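Local atomic coordinates of DUF3218 domain-containing protein (Pseudomonas aeruginosa, PDB entry 2IGS), a protein that is of unknown function but belongs to a family grouped with the lysozyme-like superfamily, so a related mainly helical fold, though not necessarily the activity, is probable. Residues I6-Q10 against I53-I58; A41-L46 against Y203-V207; N126-V132 against L148-Y152; K174-G178 against T196-L201. All blocks are in the same frame, centred on the assembly; numbering follows the deposited sequence.

Overall arrangement
Burial alone does not set the chemistry of these contacts: interaction 2 is buried, 3 and 4 are partly buried and 1 lies at the surface, yet hydrogen bonds cross between the segments in 2 and 3 and none in 1 and 4. Interaction 2, its centre about 5 Å from the chain's centre, crosses helices 35-48 and 203-216. Interaction 3 pairs a loop with strand 148-150 and the two residues after it, through five hydrogen bonds, and packs on interaction 2, where Pro129 meets Tyr203. Interaction 4 joins helices 171-177 and 190-200; Leu201 touches Val150 of interaction 3. Interaction 1, between two loops, touches interaction 2 where Leu46 packs on the backbone oxygens of Tyr9 and Gln10.

Interaction 1. Residues I6-Q10 against I53-I58; sequences INIYQ and IPGGDI
The 6-10 loop is held by an Asx motif and meets 53-58 by apolar contact. Asn7, extended (phi/psi -146/161) with chi1 p, folds its side chain back: OD1 accepts from Gln10 N at 3.1 Å, which makes the motif, and more weakly from Tyr9 N at 3.0 Å, while ND2 donates to Gln10 OE1 at 3.0 Å. Residues 8-10 then take helical angles. Tyr9, chi1 m, points its CB toward 53-58, where CB lies 3.7 Å from Ile53 CD1 and 3.8 Å from Ile58 CG2; its CA is 6.8 Å from that of Ile58. Gln10 (m, t) lays CG 3.6 Å from Ile58 CG2 and 4.3 Å from Ile53 CG2. No hydrogen bond crosses. The facing loop turns back at Gly55 and Gly56, both near phi/psi 70/22, with Gly56 N bonded to Ile53 O at 3.3 Å, so that Ile53 (m, m) and Ile58 (p, t) both point toward 6-10. In this surface contact 6-10 leads into helix 12-27, and 53-58 lies in the loop joining helices 35-48 and 63-82; from the latter, Tyr65 hydrogen-bonds Tyr9 O, and Ser66 and Leu69 touch the Tyr9 side chain.

Interaction 2. Residues A41-L46 against Y203-V207; sequences AWDIPL and YTTAV
Two hydrogen bonds, running in opposite senses, tie these crossed helices together. Tyr203 OH donates to Trp42 O at 2.6 Å, and Trp42 NE1 donates to Thr204 O at 3.2 Å, so each helix offers an aromatic donor to a backbone carbonyl of the other. The axes of the two segments approach to 9.3 Å at 102°, a near-perpendicular helix crossing in the core of a mainly helical fold, with Trp42 and Thr204 the nearest pair at 6.6 Å between CA atoms. Trp42 adopts chi1 m with chi2 -22°, which lays the indole against the 203-207 helix; Tyr203 is t with chi2 -76°. Helix 41-46 is kinked: Pro45 cannot donate to Ala41 O, and Leu46 N turns weakly to Asp43 O (3.0 Å) and does not bond Trp42 O. Around these bonds the packing is apolar. Pro45 CG sits 3.6 Å from Tyr203 CZ and 3.8 Å from Val207 CG2. Val207, chi1 t and pointing toward the other helix, meets the indole edge, with Trp42 CD1 3.9 Å from Val207 CB, and reaches Ala41, whose CB is 4.1 Å from Val207 CG1. Farther out, Tyr20 meets the indole edge-to-face, and Glu72 accepts from Thr204 N. The chemistry implies that the Trp42 carbonyl, left by the kink in its own helix, is satisfied by the Tyr203 hydroxyl.

Interaction 3. Residues N126-V132 against L148-Y152; sequences NVYPTDV and LLVSY
Tyr152 buries the most surface in this contact, a tyrosine ring packed against Pro129 of a turn. With chi1 m and chi2 -46°, Tyr152 OH donates to Val127 O at 2.7 Å, and the ring takes Pro129 CA over one face, a CH-pi contact 4.1 Å from the centroid and 24° off the normal; Pro129 CB is 3.9 Å from Tyr152 CE2. Asn126, chi1 m, comes next. Asn126 ND2 is donor to both Leu149 O at 3.1 Å and Ser151 O at 2.9 Å, so one amide spans two carbonyls of the facing chain. Residues 128-131, after Asn126, form a type I beta turn, with Asp131 N bonded to Tyr128 O at 3.1 Å and Asp131 OD2 accepting from Tyr128 N at 3.0 Å. The turn feeds into strand 132-134, the edge of a small antiparallel sheet whose middle strand is 148-150: Val132 and Val150 form a non-hydrogen-bonded pair, CA atoms 4.5 Å apart, with Val132 CG1 3.9 Å from Val150 CG2 and 4.2 Å from Leu148 CD1. Ser151, close behind Asn126 in buried surface, leaves the strand with positive phi (57/-148); its N donates to Asp131 O at 2.8 Å and its OG, chi1 t, to Pro129 O at 2.8 Å. The Val132 side chain touches Phe194 of helix 190-200, while Tyr203 of helix 203-216 covers Pro129.

Interaction 4. Residues K174-G178 against T196-L201; sequences KALVG and TIKSGL
Segment 174-178 lies on helix 171-177 and 196-201 on helix 190-200. In 174-178 the bond Gly178 N to Lys174 O measures 3.1 Å; in 196-201 Gly200 N meets Thr196 O at 2.8 Å, and Leu201, bonded weakly from its N to Ile197 O at 3.0 Å, is the first residue to leave helical angles (phi/psi -83/144). Leu176 and Ile197 are the nearest pair, 6.1 Å between CA atoms. Leu176 (t, p) supplies most of the buried surface from its helix. Leu176 CD1 lies 3.4 Å from Thr196 O, 3.8 Å from Thr196 CG2 and 4.0 Å from Gly200 CA, where a CB would clash, so the absence of a side chain at Gly200 lets the leucine settle against the backbone. Leu176 thus packs on the backbone of Thr196 and Gly200, and the two helices meet by apolar contact with no hydrogen bond between the segments; the contact joins helices separated by a long loop and sits beside the small antiparallel sheet. Leu176 CD2 also meets Leu201 CD2 at 3.8 Å, with Leu201 in an m, t rotamer. Ile197 (m, t) faces the other helix by CG1, 3.3 Å from Leu176 O, and by CD1, 4.0 Å from Val177 CA, while Val177 CG2 is 4.4 Å from Ile197 CG2. On the sheet side Ile197 touches Val132 and Leu148, Leu201 touches Val150, and Leu156 touches both Val177 and Ile197.

Interaction 1. Residues I6-Q10 against I53-I58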
loop_
_atom_site.group_PDB
_atom_site.type_symbol
_atom_site.label_atom_id
_atom_site.label_comp_id
_atom_site.label_asym_id
_atom_site.label_seq_id
_atom_site.Cartn_x
_atom_site.Cartn_y
_atom_site.Cartn_z
ATOM N N ILE F 6 15.283 -43.759 27.914
ATOM C CA ILE F 6 15.055 -42.339 28.010
ATOM C C ILE F 6 15.581 -41.889 29.355
ATOM O O ILE F 6 15.835 -42.705 30.245
ATOM C CB ILE F 6 13.539 -42.007 27.906
ATOM C CG1 ILE F 6 12.731 -42.734 28.998
ATOM C CG2 ILE F 6 13.022 -42.351 26.511
ATOM C CD1 ILE F 6 11.347 -42.193 29.228
ATOM N N ASN F 7 15.731 -40.584 29.515
ATOM C CA ASN F 7 16.030 -40.008 30.819
ATOM C C ASN F 7 15.350 -38.651 30.945
ATOM O O ASN F 7 14.999 -38.042 29.936
ATOM C CB ASN F 7 17.541 -39.915 31.018
ATOM C CG ASN F 7 18.197 -38.897 30.104
ATOM O OD1 ASN F 7 18.086 -37.715 30.323
ATOM N ND2 ASN F 7 18.934 -39.366 29.116
ATOM N N ILE F 8 15.203 -38.180 32.182
ATOM C CA ILE F 8 14.484 -36.964 32.487
ATOM C C ILE F 8 15.087 -35.676 31.913
ATOM O O ILE F 8 14.358 -34.740 31.659
ATOM C CB ILE F 8 14.229 -36.807 34.020
ATOM C CG1 ILE F 8 13.049 -35.832 34.243
ATOM C CG2 ILE F 8 15.541 -36.440 34.762
ATOM C CD1 ILE F 8 12.548 -35.669 35.679
ATOM N N TYR F 9 16.402 -35.624 31.705
ATOM C CA TYR F 9 17.020 -34.405 31.141
ATOM C C TYR F 9 16.701 -34.231 29.649
ATOM O O TYR F 9 16.428 -33.120 29.207
ATOM C CB TYR F 9 18.539 -34.396 31.292
ATOM C CG TYR F 9 19.078 -34.533 32.688
ATOM C CD1 TYR F 9 19.233 -33.412 33.504
ATOM C CD2 TYR F 9 19.463 -35.783 33.187
ATOM C CE1 TYR F 9 19.749 -33.529 34.794
ATOM C CE2 TYR F 9 19.985 -35.915 34.477
ATOM C CZ TYR F 9 20.111 -34.771 35.273
ATOM O OH TYR F 9 20.626 -34.861 36.535
ATOM N N GLN F 10 16.735 -35.335 28.900
ATOM C CA GLN F 10 16.538 -35.326 27.454
ATOM C C GLN F 10 15.094 -35.623 27.057
ATOM O O GLN F 10 14.646 -35.214 25.997
ATOM C CB GLN F 10 17.485 -36.342 26.778
ATOM C CG GLN F 10 18.987 -35.963 26.848
ATOM C CD GLN F 10 19.872 -36.961 26.149
ATOM O OE1 GLN F 10 19.965 -38.135 26.550
ATOM N NE2 GLN F 10 20.538 -36.509 25.083
ATOM N N ILE F 53 20.682 -28.930 27.422
ATOM C CA ILE F 53 21.582 -30.075 27.295
ATOM C C ILE F 53 22.494 -29.775 26.099
ATOM O O ILE F 53 22.189 -30.178 24.977
ATOM C CB ILE F 53 20.796 -31.403 27.084
ATOM C CG1 ILE F 53 19.741 -31.607 28.174
ATOM C CG2 ILE F 53 21.723 -32.597 27.007
ATOM C CD1 ILE F 53 20.284 -31.674 29.594
ATOM N N PRO F 54 23.593 -29.026 26.325
ATOM C CA PRO F 54 24.459 -28.610 25.209
ATOM C C PRO F 54 25.180 -29.766 24.501
ATOM O O PRO F 54 25.944 -30.500 25.123
ATOM C CB PRO F 54 25.470 -27.664 25.871
ATOM C CG PRO F 54 25.429 -27.983 27.310
ATOM C CD PRO F 54 24.073 -28.519 27.622
ATOM N N GLY F 55 24.923 -29.907 23.203
ATOM C CA GLY F 55 25.546 -30.945 22.372
ATOM C C GLY F 55 25.061 -32.341 22.712
ATOM O O GLY F 55 25.752 -33.326 22.451
ATOM N N GLY F 56 23.875 -32.420 23.307
ATOM C CA GLY F 56 23.286 -33.697 23.696
ATOM C C GLY F 56 24.001 -34.368 24.854
ATOM O O GLY F 56 23.878 -35.573 25.044
ATOM N N ASP F 57 24.741 -33.582 25.630
ATOM C CA ASP F 57 25.615 -34.087 26.691
ATOM C C ASP F 57 25.003 -33.753 28.059
ATOM O O ASP F 57 25.120 -32.616 28.533
ATOM C CB ASP F 57 26.986 -33.421 26.517
ATOM C CG ASP F 57 28.045 -33.967 27.444
ATOM O OD1 ASP F 57 29.172 -33.446 27.377
ATOM O OD2 ASP F 57 27.788 -34.895 28.236
ATOM N N ILE F 58 24.347 -34.734 28.686
ATOM C CA ILE F 58 23.679 -34.517 29.984
ATOM C C ILE F 58 24.638 -34.165 31.123
ATOM O O ILE F 58 24.219 -33.573 32.102
ATOM C CB ILE F 58 22.709 -35.690 30.419
ATOM C CG1 ILE F 58 23.446 -37.028 30.524
ATOM C CG2 ILE F 58 21.511 -35.792 29.456
ATOM C CD1 ILE F 58 22.700 -38.091 31.324
#

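Interaction 2. Residues A41-L46 against Y203-V207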
loop_
_atom_site.group_PDB
_atom_site.type_symbol
_atom_site.label_atom_id
_atom_site.label_comp_id
_atom_site.label_asym_id
_atom_site.label_seq_id
_atom_site.Cartn_x
_atom_site.Cartn_y
_atom_site.Cartn_z
ATOM N N ALA F 41 3.561 -31.528 25.793
ATOM C CA ALA F 41 3.479 -30.345 26.677
ATOM C C ALA F 41 4.731 -30.188 27.546
ATOM O O ALA F 41 5.303 -29.106 27.648
ATOM C CB ALA F 41 2.223 -30.432 27.563
ATOM N N TRP F 42 5.164 -31.276 28.177
ATOM C CA TRP F 42 6.271 -31.201 29.150
ATOM C C TRP F 42 7.664 -31.246 28.491
ATOM O O TRP F 42 8.668 -30.986 29.138
ATOM C CB TRP F 42 6.083 -32.259 30.251
ATOM C CG TRP F 42 4.953 -31.887 31.225
ATOM C CD1 TRP F 42 4.439 -30.623 31.459
ATOM C CD2 TRP F 42 4.259 -32.768 32.129
ATOM N NE1 TRP F 42 3.470 -30.672 32.441
ATOM C CE2 TRP F 42 3.325 -31.975 32.857
ATOM C CE3 TRP F 42 4.314 -34.156 32.375
ATOM C CZ2 TRP F 42 2.453 -32.525 33.812
ATOM C CZ3 TRP F 42 3.457 -34.702 33.340
ATOM C CH2 TRP F 42 2.542 -33.875 34.053
ATOM N N ASP F 43 7.715 -31.561 27.197
ATOM C CA ASP F 43 8.916 -31.299 26.385
ATOM C C ASP F 43 9.091 -29.830 25.958
ATOM O O ASP F 43 10.188 -29.431 25.550
ATOM C CB ASP F 43 8.954 -32.207 25.133
ATOM C CG ASP F 43 9.395 -33.648 25.448
ATOM O OD1 ASP F 43 9.926 -33.927 26.551
ATOM O OD2 ASP F 43 9.204 -34.517 24.570
ATOM N N ILE F 44 8.025 -29.034 26.055
ATOM C CA ILE F 44 8.031 -27.643 25.557
ATOM C C ILE F 44 9.265 -26.806 25.977
ATOM O O ILE F 44 9.962 -26.316 25.096
ATOM C CB ILE F 44 6.665 -26.882 25.774
ATOM C CG1 ILE F 44 5.548 -27.459 24.882
ATOM C CG2 ILE F 44 6.810 -25.402 25.467
ATOM C CD1 ILE F 44 4.188 -26.809 25.107
ATOM N N PRO F 45 9.584 -26.712 27.303
ATOM C CA PRO F 45 10.769 -25.947 27.738
ATOM C C PRO F 45 12.077 -26.442 27.157
ATOM O O PRO F 45 12.982 -25.643 26.925
ATOM C CB PRO F 45 10.784 -26.153 29.245
ATOM C CG PRO F 45 9.375 -26.375 29.599
ATOM C CD PRO F 45 8.883 -27.277 28.474
ATOM N N LEU F 46 12.195 -27.745 26.929
ATOM C CA LEU F 46 13.401 -28.246 26.329
ATOM C C LEU F 46 13.421 -27.979 24.826
ATOM O O LEU F 46 14.481 -27.698 24.273
ATOM C CB LEU F 46 13.616 -29.725 26.622
ATOM C CG LEU F 46 14.943 -30.308 26.118
ATOM C CD1 LEU F 46 16.095 -29.681 26.899
ATOM C CD2 LEU F 46 14.918 -31.834 26.277
ATOM N N TYR F 203 7.818 -26.742 37.219
ATOM C CA TYR F 203 8.034 -26.892 35.788
ATOM C C TYR F 203 6.746 -27.353 35.129
ATOM O O TYR F 203 6.282 -26.769 34.156
ATOM C CB TYR F 203 9.161 -27.925 35.591
ATOM C CG TYR F 203 9.474 -28.359 34.175
ATOM C CD1 TYR F 203 8.647 -29.257 33.492
ATOM C CD2 TYR F 203 10.635 -27.939 33.550
ATOM C CE1 TYR F 203 8.978 -29.690 32.182
ATOM C CE2 TYR F 203 10.972 -28.372 32.269
ATOM C CZ TYR F 203 10.144 -29.233 31.590
ATOM O OH TYR F 203 10.488 -29.644 30.320
ATOM N N THR F 204 6.170 -28.392 35.713
ATOM C CA THR F 204 4.980 -29.069 35.246
ATOM C C THR F 204 3.699 -28.192 35.294
ATOM O O THR F 204 2.890 -28.190 34.351
ATOM C CB THR F 204 4.898 -30.356 36.081
ATOM O OG1 THR F 204 4.738 -31.512 35.260
ATOM C CG2 THR F 204 3.934 -30.302 37.220
ATOM N N THR F 205 3.535 -27.424 36.373
ATOM C CA THR F 205 2.354 -26.561 36.563
ATOM C C THR F 205 2.483 -25.198 35.855
ATOM O O THR F 205 1.473 -24.587 35.487
ATOM C CB THR F 205 2.067 -26.295 38.043
ATOM O OG1 THR F 205 3.282 -25.884 38.674
ATOM C CG2 THR F 205 1.486 -27.546 38.760
ATOM N N ALA F 206 3.716 -24.715 35.711
ATOM C CA ALA F 206 4.037 -23.569 34.826
ATOM C C ALA F 206 3.664 -23.875 33.372
ATOM O O ALA F 206 3.159 -23.006 32.672
ATOM C CB ALA F 206 5.493 -23.221 34.912
ATOM N N VAL F 207 3.925 -25.101 32.909
ATOM C CA VAL F 207 3.550 -25.458 31.541
ATOM C C VAL F 207 2.017 -25.549 31.414
ATOM O O VAL F 207 1.471 -25.159 30.392
ATOM C CB VAL F 207 4.231 -26.761 31.040
ATOM C CG1 VAL F 207 3.600 -27.212 29.727
ATOM C CG2 VAL F 207 5.766 -26.609 30.905
#

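Interaction 3. Residues N126-V132 against L148-Y152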
loop_
_atom_site.group_PDB
_atom_site.type_symbol
_atom_site.label_atom_id
_atom_site.label_comp_id
_atom_site.label_asym_id
_atom_site.label_seq_id
_atom_site.Cartn_x
_atom_site.Cartn_y
_atom_site.Cartn_z
ATOM N N ASN F 126 12.134 -14.397 29.713
ATOM C CA ASN F 126 12.135 -15.543 30.633
ATOM C C ASN F 126 12.660 -16.786 29.939
ATOM O O ASN F 126 12.109 -17.190 28.920
ATOM C CB ASN F 126 10.711 -15.788 31.127
ATOM C CG ASN F 126 10.265 -14.768 32.154
ATOM O OD1 ASN F 126 11.080 -14.038 32.720
ATOM N ND2 ASN F 126 8.970 -14.735 32.422
ATOM N N VAL F 127 13.738 -17.357 30.482
ATOM C CA VAL F 127 14.404 -18.545 29.939
ATOM C C VAL F 127 13.787 -19.861 30.485
ATOM O O VAL F 127 13.717 -20.877 29.770
ATOM C CB VAL F 127 15.951 -18.508 30.234
ATOM C CG1 VAL F 127 16.620 -19.764 29.772
ATOM C CG2 VAL F 127 16.625 -17.314 29.568
ATOM N N TYR F 128 13.344 -19.838 31.743
ATOM C CA TYR F 128 12.782 -21.017 32.435
ATOM C C TYR F 128 11.257 -20.995 32.526
ATOM O O TYR F 128 10.664 -19.916 32.597
ATOM C CB TYR F 128 13.429 -21.149 33.814
ATOM C CG TYR F 128 14.922 -21.288 33.660
ATOM C CD1 TYR F 128 15.480 -22.481 33.212
ATOM C CD2 TYR F 128 15.759 -20.208 33.877
ATOM C CE1 TYR F 128 16.835 -22.606 33.027
ATOM C CE2 TYR F 128 17.131 -20.312 33.687
ATOM C CZ TYR F 128 17.657 -21.519 33.246
ATOM O OH TYR F 128 19.013 -21.644 33.073
ATOM N N PRO F 129 10.603 -22.180 32.530
ATOM C CA PRO F 129 9.139 -22.136 32.481
ATOM C C PRO F 129 8.534 -21.570 33.752
ATOM O O PRO F 129 7.430 -21.042 33.727
ATOM C CB PRO F 129 8.747 -23.612 32.284
ATOM C CG PRO F 129 9.887 -24.381 32.836
ATOM C CD PRO F 129 11.108 -23.561 32.555
ATOM N N THR F 130 9.271 -21.671 34.855
ATOM C CA THR F 130 8.826 -21.195 36.146
ATOM C C THR F 130 9.251 -19.753 36.430
ATOM O O THR F 130 9.074 -19.263 37.545
ATOM C CB THR F 130 9.405 -22.066 37.259
ATOM O OG1 THR F 130 10.820 -22.162 37.072
ATOM C CG2 THR F 130 8.791 -23.472 37.217
ATOM N N ASP F 131 9.830 -19.070 35.448
ATOM C CA ASP F 131 10.329 -17.718 35.705
ATOM C C ASP F 131 9.159 -16.764 36.012
ATOM O O ASP F 131 8.032 -16.887 35.452
ATOM C CB ASP F 131 11.166 -17.192 34.523
ATOM C CG ASP F 131 12.655 -17.577 34.611
ATOM O OD1 ASP F 131 13.148 -17.944 35.694
ATOM O OD2 ASP F 131 13.354 -17.514 33.574
ATOM N N VAL F 132 9.434 -15.840 36.930
ATOM C CA VAL F 132 8.536 -14.738 37.240
ATOM C C VAL F 132 9.322 -13.436 37.135
ATOM O O VAL F 132 10.386 -13.260 37.757
ATOM C CB VAL F 132 7.844 -14.898 38.619
ATOM C CG1 VAL F 132 6.812 -13.787 38.854
ATOM C CG2 VAL F 132 7.168 -16.277 38.709
ATOM N N LEU F 148 3.204 -8.545 36.530
ATOM C CA LEU F 148 3.837 -9.849 36.470
ATOM C C LEU F 148 3.881 -10.428 35.062
ATOM O O LEU F 148 2.858 -10.520 34.370
ATOM C CB LEU F 148 3.045 -10.823 37.355
ATOM C CG LEU F 148 3.399 -11.077 38.822
ATOM C CD1 LEU F 148 4.589 -10.273 39.258
ATOM C CD2 LEU F 148 2.190 -10.893 39.738
ATOM N N LEU F 149 5.068 -10.869 34.671
ATOM C CA LEU F 149 5.245 -11.665 33.475
ATOM C C LEU F 149 5.790 -13.061 33.835
ATOM O O LEU F 149 6.942 -13.215 34.262
ATOM C CB LEU F 149 6.149 -10.939 32.467
ATOM C CG LEU F 149 6.340 -11.634 31.120
ATOM C CD1 LEU F 149 4.981 -11.817 30.374
ATOM C CD2 LEU F 149 7.346 -10.832 30.294
ATOM N N VAL F 150 4.963 -14.083 33.623
ATOM C CA VAL F 150 5.245 -15.396 34.164
ATOM C C VAL F 150 5.483 -16.401 33.042
ATOM O O VAL F 150 4.783 -16.387 32.018
ATOM C CB VAL F 150 4.059 -15.813 35.117
ATOM C CG1 VAL F 150 4.098 -17.273 35.485
ATOM C CG2 VAL F 150 4.059 -14.947 36.351
ATOM N N SER F 151 6.480 -17.261 33.212
ATOM C CA SER F 151 6.771 -18.309 32.233
ATOM C C SER F 151 7.022 -17.731 30.834
ATOM O O SER F 151 7.539 -16.625 30.677
ATOM C CB SER F 151 5.618 -19.334 32.187
ATOM O OG SER F 151 5.974 -20.487 31.448
ATOM N N TYR F 152 6.656 -18.491 29.811
ATOM C CA TYR F 152 6.997 -18.132 28.439
ATOM C C TYR F 152 5.955 -17.216 27.795
ATOM O O TYR F 152 5.336 -17.549 26.775
ATOM C CB TYR F 152 7.239 -19.397 27.620
ATOM C CG TYR F 152 8.417 -20.239 28.112
ATOM C CD1 TYR F 152 9.642 -19.642 28.437
ATOM C CD2 TYR F 152 8.323 -21.634 28.202
ATOM C CE1 TYR F 152 10.709 -20.392 28.850
ATOM C CE2 TYR F 152 9.403 -22.391 28.612
ATOM C CZ TYR F 152 10.586 -21.764 28.947
ATOM O OH TYR F 152 11.675 -22.517 29.343
#

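Interaction 4. Residues K174-G178 against T196-L201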
loop_
_atom_site.group_PDB
_atom_site.type_symbol
_atom_site.label_atom_id
_atom_site.label_comp_id
_atom_site.label_asym_id
_atom_site.label_seq_id
_atom_site.Cartn_x
_atom_site.Cartn_y
_atom_site.Cartn_z
ATOM N N LYS F 174 -5.226 -21.878 39.385
ATOM C CA LYS F 174 -6.164 -20.749 39.376
ATOM C C LYS F 174 -6.095 -19.918 40.685
ATOM O O LYS F 174 -6.093 -18.690 40.647
ATOM C CB LYS F 174 -7.597 -21.253 39.102
ATOM C CG LYS F 174 -8.425 -20.335 38.224
ATOM C CD LYS F 174 -9.897 -20.743 38.195
ATOM C CE LYS F 174 -10.822 -19.618 37.633
ATOM N NZ LYS F 174 -10.632 -19.307 36.147
ATOM N N ALA F 175 -6.006 -20.595 41.829
ATOM C CA ALA F 175 -5.922 -19.937 43.135
ATOM C C ALA F 175 -4.583 -19.227 43.383
ATOM O O ALA F 175 -4.527 -18.188 44.064
ATOM C CB ALA F 175 -6.205 -20.946 44.257
ATOM N N LEU F 176 -3.514 -19.806 42.847
ATOM C CA LEU F 176 -2.153 -19.281 42.986
ATOM C C LEU F 176 -1.913 -18.033 42.151
ATOM O O LEU F 176 -1.232 -17.109 42.572
ATOM C CB LEU F 176 -1.148 -20.361 42.562
ATOM C CG LEU F 176 0.348 -20.037 42.539
ATOM C CD1 LEU F 176 0.969 -20.034 43.939
ATOM C CD2 LEU F 176 1.031 -21.033 41.650
ATOM N N VAL F 177 -2.480 -18.017 40.951
ATOM C CA VAL F 177 -2.101 -17.043 39.937
ATOM C C VAL F 177 -3.127 -15.919 39.795
ATOM O O VAL F 177 -2.785 -14.808 39.366
ATOM C CB VAL F 177 -1.836 -17.781 38.605
ATOM C CG1 VAL F 177 -1.781 -16.843 37.469
ATOM C CG2 VAL F 177 -0.538 -18.547 38.714
ATOM N N GLY F 178 -4.370 -16.207 40.191
ATOM C CA GLY F 178 -5.481 -15.263 40.128
ATOM C C GLY F 178 -5.229 -13.911 40.762
ATOM O O GLY F 178 -5.639 -12.897 40.201
ATOM N N THR F 196 4.748 -15.495 46.196
ATOM C CA THR F 196 3.833 -16.642 46.244
ATOM C C THR F 196 3.837 -17.433 44.931
ATOM O O THR F 196 3.923 -18.670 44.936
ATOM C CB THR F 196 2.361 -16.191 46.486
ATOM O OG1 THR F 196 2.300 -15.458 47.698
ATOM C CG2 THR F 196 1.445 -17.387 46.642
ATOM N N ILE F 197 3.707 -16.714 43.827
ATOM C CA ILE F 197 3.613 -17.324 42.500
ATOM C C ILE F 197 4.946 -17.966 42.163
ATOM O O ILE F 197 5.003 -19.133 41.782
ATOM C CB ILE F 197 3.170 -16.305 41.396
ATOM C CG1 ILE F 197 1.703 -15.867 41.638
ATOM C CG2 ILE F 197 3.345 -16.928 40.002
ATOM C CD1 ILE F 197 1.187 -14.791 40.655
ATOM N N LYS F 198 6.011 -17.211 42.371
ATOM C CA LYS F 198 7.336 -17.701 42.167
ATOM C C LYS F 198 7.587 -18.997 42.926
ATOM O O LYS F 198 8.002 -19.995 42.338
ATOM C CB LYS F 198 8.319 -16.648 42.623
ATOM C CG LYS F 198 9.579 -16.714 41.855
ATOM C CD LYS F 198 10.733 -16.572 42.787
ATOM C CE LYS F 198 11.997 -16.218 42.049
ATOM N NZ LYS F 198 12.236 -16.958 40.813
ATOM N N SER F 199 7.345 -18.969 44.225
ATOM C CA SER F 199 7.594 -20.115 45.095
ATOM C C SER F 199 6.665 -21.290 44.829
ATOM O O SER F 199 7.082 -22.433 44.979
ATOM C CB SER F 199 7.478 -19.701 46.553
ATOM O OG SER F 199 8.492 -18.777 46.858
ATOM N N GLY F 200 5.420 -20.995 44.452
ATOM C CA GLY F 200 4.395 -21.993 44.166
ATOM C C GLY F 200 4.529 -22.726 42.828
ATOM O O GLY F 200 3.960 -23.818 42.647
ATOM N N LEU F 201 5.277 -22.159 41.887
ATOM C CA LEU F 201 5.281 -22.733 40.545
ATOM C C LEU F 201 6.246 -23.895 40.435
ATOM O O LEU F 201 7.311 -23.895 41.056
ATOM C CB LEU F 201 5.587 -21.697 39.452
ATOM C CG LEU F 201 4.471 -20.765 38.964
ATOM C CD1 LEU F 201 4.974 -19.953 37.790
ATOM C CD2 LEU F 201 3.182 -21.525 38.575
#